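Local coordinates for putative Oleoyl-[acyl-carrier protein] thioesterase (Lactobacillus plantarum, PDB 2OWN), which probably hydrolyses the thioester of oleoyl-acyl carrier protein and related acyl-ACPs, releasing the free fatty acid, at residues B[66-72]-B[203-209]. Residues are numbered along the deposited sequence; the frame is centred on the assembly and turned at random.
Sequences TQYAIDI and VHVDVRY. With SO4 (sulfate ion), chain O.
Ile70 and Val205 lie side by side on the buried face of two antiparallel strands, CD1 of Ile70 meeting CB of Val205 at 4.0 Å. Beta-branched side chains suit an extended strand, and Ile70 reaches on to Leu34 and Ile35 of helix 31-48. On the same face Tyr68 sets its CB against CB of Val207. CG of Tyr68 stands anti to the carbonyl carbon (chi1 -77°), which turns the ring to the Tyr209 end of the strands; there OH of Tyr209 meets the ring edge in plane, 3.3 Å from CD2 of Tyr68. The flat Tyr209 ring offers Tyr68 an edge and takes CG1 of Val207 over one face, toward its rim.

Six hydrogen bonds pair the backbones. The bond from Ile70 N to Val205 O (2.7 Å) runs nearly along the C=O axis, and Val205 N returns one to Ile70 O in the carbonyl plane. Ile70 O also sits over the centre of one face of the His204 imidazole, 3.2 Å above its plane.

Farther out on the His204 face, the flat amide of Gln67 stacks on the equally flat guanidinium of Arg208, their planes 20° apart. OE1 of Gln67 lies over the guanidinium centre, 3.2 Å from CZ of Arg208, a stacked position that the in-plane N-H groups do not point at. Gln67 NE2 instead donates to O3 of a sulfate ion, probably from the crystallisation liquor, at 2.8 Å, while Arg208 NH2 reaches O1 only weakly. With an alanine here instead of Arg208, the Gln67 amide would probably lose its stacking partner and be freer to turn, and the sulfate some positive charge.

Strands 61-72 and 200-209 thus join the sheets of the N- and C-terminal hot-dog domains, the tandem architecture of acyl-ACP thioesterases.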
ATOM      1  N   THR B  66      -6.414   8.956 -18.844  1.00 35.89           N
ATOM      2  CA  THR B  66      -6.293   8.092 -20.019  1.00 36.38           C
ATOM      3  C   THR B  66      -4.835   7.724 -20.321  1.00 35.74           C
ATOM      4  O   THR B  66      -4.596   6.612 -20.807  1.00 34.95           O
ATOM      5  CB  THR B  66      -6.926   8.745 -21.278  1.00 36.68           C
ATOM      6  OG1 THR B  66      -6.285   9.996 -21.566  1.00 39.43           O
ATOM      7  CG2 THR B  66      -8.417   8.980 -21.068  1.00 37.37           C
ATOM      8  N   GLN B  67      -3.886   8.641 -20.039  1.00 36.01           N
ATOM      9  CA  GLN B  67      -2.458   8.455 -20.313  1.00 35.95           C
ATOM     10  C   GLN B  67      -1.487   8.980 -19.244  1.00 35.98           C
ATOM     11  O   GLN B  67      -1.811   9.945 -18.552  1.00 35.95           O
ATOM     12  CB  GLN B  67      -2.092   9.220 -21.593  1.00 35.51           C
ATOM     13  CG  GLN B  67      -3.024   9.036 -22.804  1.00 38.44           C
ATOM     14  CD  GLN B  67      -2.544   9.709 -24.076  1.00 37.10           C
ATOM     15  OE1 GLN B  67      -1.413  10.192 -24.174  1.00 41.87           O
ATOM     16  NE2 GLN B  67      -3.418   9.734 -25.071  1.00 37.06           N
ATOM     17  N   TYR B  68      -0.316   8.326 -19.141  1.00 34.82           N
ATOM     18  CA  TYR B  68       0.831   8.728 -18.290  1.00 34.41           C
ATOM     19  C   TYR B  68       2.158   8.485 -19.044  1.00 34.69           C
ATOM     20  O   TYR B  68       2.294   7.471 -19.724  1.00 33.30           O
ATOM     21  CB  TYR B  68       0.990   7.991 -16.944  1.00 35.48           C
ATOM     22  CG  TYR B  68       0.077   8.370 -15.819  1.00 34.23           C
ATOM     23  CD1 TYR B  68       0.188   9.638 -15.200  1.00 35.54           C
ATOM     24  CD2 TYR B  68      -0.794   7.426 -15.240  1.00 35.98           C
ATOM     25  CE1 TYR B  68      -0.639  10.000 -14.087  1.00 31.97           C
ATOM     26  CE2 TYR B  68      -1.625   7.765 -14.122  1.00 33.84           C
ATOM     27  CZ  TYR B  68      -1.540   9.056 -13.551  1.00 35.73           C
ATOM     28  OH  TYR B  68      -2.347   9.399 -12.477  1.00 35.29           O
ATOM     29  N   ALA B  69       3.084   9.436 -18.917  1.00 34.70           N
ATOM     30  CA  ALA B  69       4.464   9.362 -19.437  1.00 34.59           C
ATOM     31  C   ALA B  69       5.294   9.762 -18.208  1.00 34.22           C
ATOM     32  O   ALA B  69       5.105  10.866 -17.707  1.00 33.40           O
ATOM     33  CB  ALA B  69       4.696  10.299 -20.589  1.00 34.42           C
ATOM     34  N   ILE B  70       6.154   8.866 -17.720  1.00 35.52           N
ATOM     35  CA  ILE B  70       6.974   9.075 -16.505  1.00 35.61           C
ATOM     36  C   ILE B  70       8.456   8.990 -16.871  1.00 35.53           C
ATOM     37  O   ILE B  70       8.855   7.993 -17.460  1.00 34.64           O
ATOM     38  CB  ILE B  70       6.654   8.009 -15.414  1.00 35.72           C
ATOM     39  CG1 ILE B  70       5.136   7.854 -15.173  1.00 35.45           C
ATOM     40  CG2 ILE B  70       7.393   8.327 -14.094  1.00 38.43           C
ATOM     41  CD1 ILE B  70       4.776   6.766 -14.197  1.00 35.61           C
ATOM     42  N   ASP B  71       9.224  10.041 -16.555  1.00 35.17           N
ATOM     43  CA  ASP B  71      10.673  10.140 -16.783  1.00 35.80           C
ATOM     44  C   ASP B  71      11.275  10.001 -15.388  1.00 35.01           C
ATOM     45  O   ASP B  71      11.110  10.908 -14.584  1.00 34.35           O
ATOM     46  CB  ASP B  71      11.020  11.488 -17.445  1.00 36.63           C
ATOM     47  CG  ASP B  71      12.523  11.682 -17.727  1.00 42.54           C
ATOM     48  OD1 ASP B  71      13.343  10.748 -17.601  1.00 50.44           O
ATOM     49  OD2 ASP B  71      12.887  12.813 -18.120  1.00 54.84           O
ATOM     50  N   ILE B  72      11.969   8.890 -15.118  1.00 34.27           N
ATOM     51  CA  ILE B  72      12.567   8.602 -13.799  1.00 35.02           C
ATOM     52  C   ILE B  72      14.101   8.747 -13.786  1.00 34.42           C
ATOM     53  O   ILE B  72      14.787   8.001 -14.481  1.00 34.55           O
ATOM     54  CB  ILE B  72      12.154   7.174 -13.296  1.00 35.80           C
ATOM     55  CG1 ILE B  72      10.620   7.034 -13.249  1.00 37.42           C
ATOM     56  CG2 ILE B  72      12.754   6.872 -11.906  1.00 34.19           C
ATOM     57  CD1 ILE B  72      10.127   5.682 -12.862  1.00 37.93           C
ATOM     58  N   VAL B 203      13.785   3.716 -15.526  1.00 35.10           N
ATOM     59  CA  VAL B 203      14.261   4.854 -16.320  1.00 34.04           C
ATOM     60  C   VAL B 203      13.054   5.623 -16.881  1.00 33.67           C
ATOM     61  O   VAL B 203      13.011   6.857 -16.764  1.00 32.59           O
ATOM     62  CB  VAL B 203      15.230   4.409 -17.462  1.00 34.40           C
ATOM     63  CG1 VAL B 203      15.699   5.588 -18.314  1.00 32.95           C
ATOM     64  CG2 VAL B 203      16.436   3.702 -16.874  1.00 34.39           C
ATOM     65  N   HIS B 204      12.109   4.903 -17.503  1.00 32.41           N
ATOM     66  CA  HIS B 204      10.917   5.502 -18.112  1.00 30.71           C
ATOM     67  C   HIS B 204       9.702   4.561 -18.085  1.00 30.30           C
ATOM     68  O   HIS B 204       9.883   3.343 -18.080  1.00 28.91           O
ATOM     69  CB  HIS B 204      11.271   5.870 -19.561  1.00 31.48           C
ATOM     70  CG  HIS B 204      10.436   6.963 -20.137  1.00 30.44           C
ATOM     71  ND1 HIS B 204       9.217   6.756 -20.745  1.00 28.33           N
ATOM     72  CD2 HIS B 204      10.674   8.293 -20.208  1.00 35.05           C
ATOM     73  CE1 HIS B 204       8.737   7.921 -21.149  1.00 32.12           C
ATOM     74  NE2 HIS B 204       9.601   8.864 -20.836  1.00 27.15           N
ATOM     75  N   VAL B 205       8.491   5.131 -18.029  1.00 29.84           N
ATOM     76  CA  VAL B 205       7.214   4.383 -18.041  1.00 30.48           C
ATOM     77  C   VAL B 205       6.139   5.123 -18.875  1.00 31.32           C
ATOM     78  O   VAL B 205       5.957   6.324 -18.685  1.00 31.57           O
ATOM     79  CB  VAL B 205       6.630   4.152 -16.611  1.00 30.40           C
ATOM     80  CG1 VAL B 205       5.359   3.297 -16.662  1.00 28.94           C
ATOM     81  CG2 VAL B 205       7.654   3.489 -15.662  1.00 30.89           C
ATOM     82  N   ASP B 206       5.484   4.402 -19.800  1.00 30.92           N
ATOM     83  CA  ASP B 206       4.349   4.893 -20.615  1.00 30.78           C
ATOM     84  C   ASP B 206       3.151   4.054 -20.256  1.00 30.63           C
ATOM     85  O   ASP B 206       3.297   2.841 -20.209  1.00 31.28           O
ATOM     86  CB  ASP B 206       4.569   4.709 -22.105  1.00 30.83           C
ATOM     87  CG  ASP B 206       5.692   5.523 -22.640  1.00 33.44           C
ATOM     88  OD1 ASP B 206       5.971   6.627 -22.122  1.00 30.22           O
ATOM     89  OD2 ASP B 206       6.237   5.066 -23.656  1.00 34.49           O
ATOM     90  N   VAL B 207       1.992   4.676 -20.017  1.00 31.30           N
ATOM     91  CA  VAL B 207       0.749   3.957 -19.674  1.00 31.00           C
ATOM     92  C   VAL B 207      -0.416   4.479 -20.517  1.00 31.62           C
ATOM     93  O   VAL B 207      -0.501   5.679 -20.739  1.00 31.67           O
ATOM     94  CB  VAL B 207       0.365   4.117 -18.173  1.00 31.44           C
ATOM     95  CG1 VAL B 207      -0.794   3.185 -17.805  1.00 31.35           C
ATOM     96  CG2 VAL B 207       1.542   3.815 -17.256  1.00 30.49           C
ATOM     97  N   ARG B 208      -1.267   3.565 -20.993  1.00 32.53           N
ATOM     98  CA  ARG B 208      -2.504   3.862 -21.739  1.00 33.94           C
ATOM     99  C   ARG B 208      -3.612   3.055 -21.062  1.00 33.78           C
ATOM    100  O   ARG B 208      -3.470   1.837 -20.979  1.00 32.99           O
ATOM    101  CB  ARG B 208      -2.394   3.465 -23.213  1.00 34.82           C
ATOM    102  CG  ARG B 208      -1.481   4.329 -24.068  1.00 37.67           C
ATOM    103  CD  ARG B 208      -2.084   5.681 -24.342  1.00 44.45           C
ATOM    104  NE  ARG B 208      -1.243   6.500 -25.226  1.00 47.99           N
ATOM    105  CZ  ARG B 208      -0.200   7.262 -24.858  1.00 47.72           C
ATOM    106  NH1 ARG B 208       0.220   7.356 -23.585  1.00 48.90           N
ATOM    107  NH2 ARG B 208       0.462   7.951 -25.795  1.00 46.38           N
ATOM    108  N   TYR B 209      -4.660   3.722 -20.557  1.00 33.75           N
ATOM    109  CA  TYR B 209      -5.811   3.067 -19.913  1.00 34.60           C
ATOM    110  C   TYR B 209      -6.909   3.020 -20.959  1.00 34.47           C
ATOM    111  O   TYR B 209      -7.364   4.077 -21.396  1.00 34.92           O
ATOM    112  CB  TYR B 209      -6.280   3.816 -18.671  1.00 35.31           C
ATOM    113  CG  TYR B 209      -5.207   3.979 -17.623  1.00 36.60           C
ATOM    114  CD1 TYR B 209      -4.922   2.951 -16.692  1.00 37.12           C
ATOM    115  CD2 TYR B 209      -4.467   5.177 -17.541  1.00 35.50           C
ATOM    116  CE1 TYR B 209      -3.902   3.121 -15.694  1.00 37.07           C
ATOM    117  CE2 TYR B 209      -3.464   5.365 -16.563  1.00 38.47           C
ATOM    118  CZ  TYR B 209      -3.179   4.338 -15.646  1.00 37.94           C
ATOM    119  OH  TYR B 209      -2.201   4.543 -14.709  1.00 38.62           O
TER
HETATM  120  S   SO4 O 262      -2.771   8.940 -28.523  1.00 72.84           S
HETATM  121  O1  SO4 O 262      -1.332   8.746 -28.517  1.00 70.34           O
HETATM  122  O2  SO4 O 262      -3.403   7.781 -27.900  1.00 73.56           O
HETATM  123  O3  SO4 O 262      -3.083  10.151 -27.771  1.00 72.62           O
HETATM  124  O4  SO4 O 262      -3.257   9.103 -29.889  1.00 71.46           O
HETATM  125  O   HOH W   1      -5.984   5.527 -23.504  1.00 48.45           O
HETATM  126  O   HOH W   2       3.195   8.141 -22.264  1.00 47.53           O
HETATM  127  O   HOH W   3      15.045   8.719 -17.271  1.00 32.39           O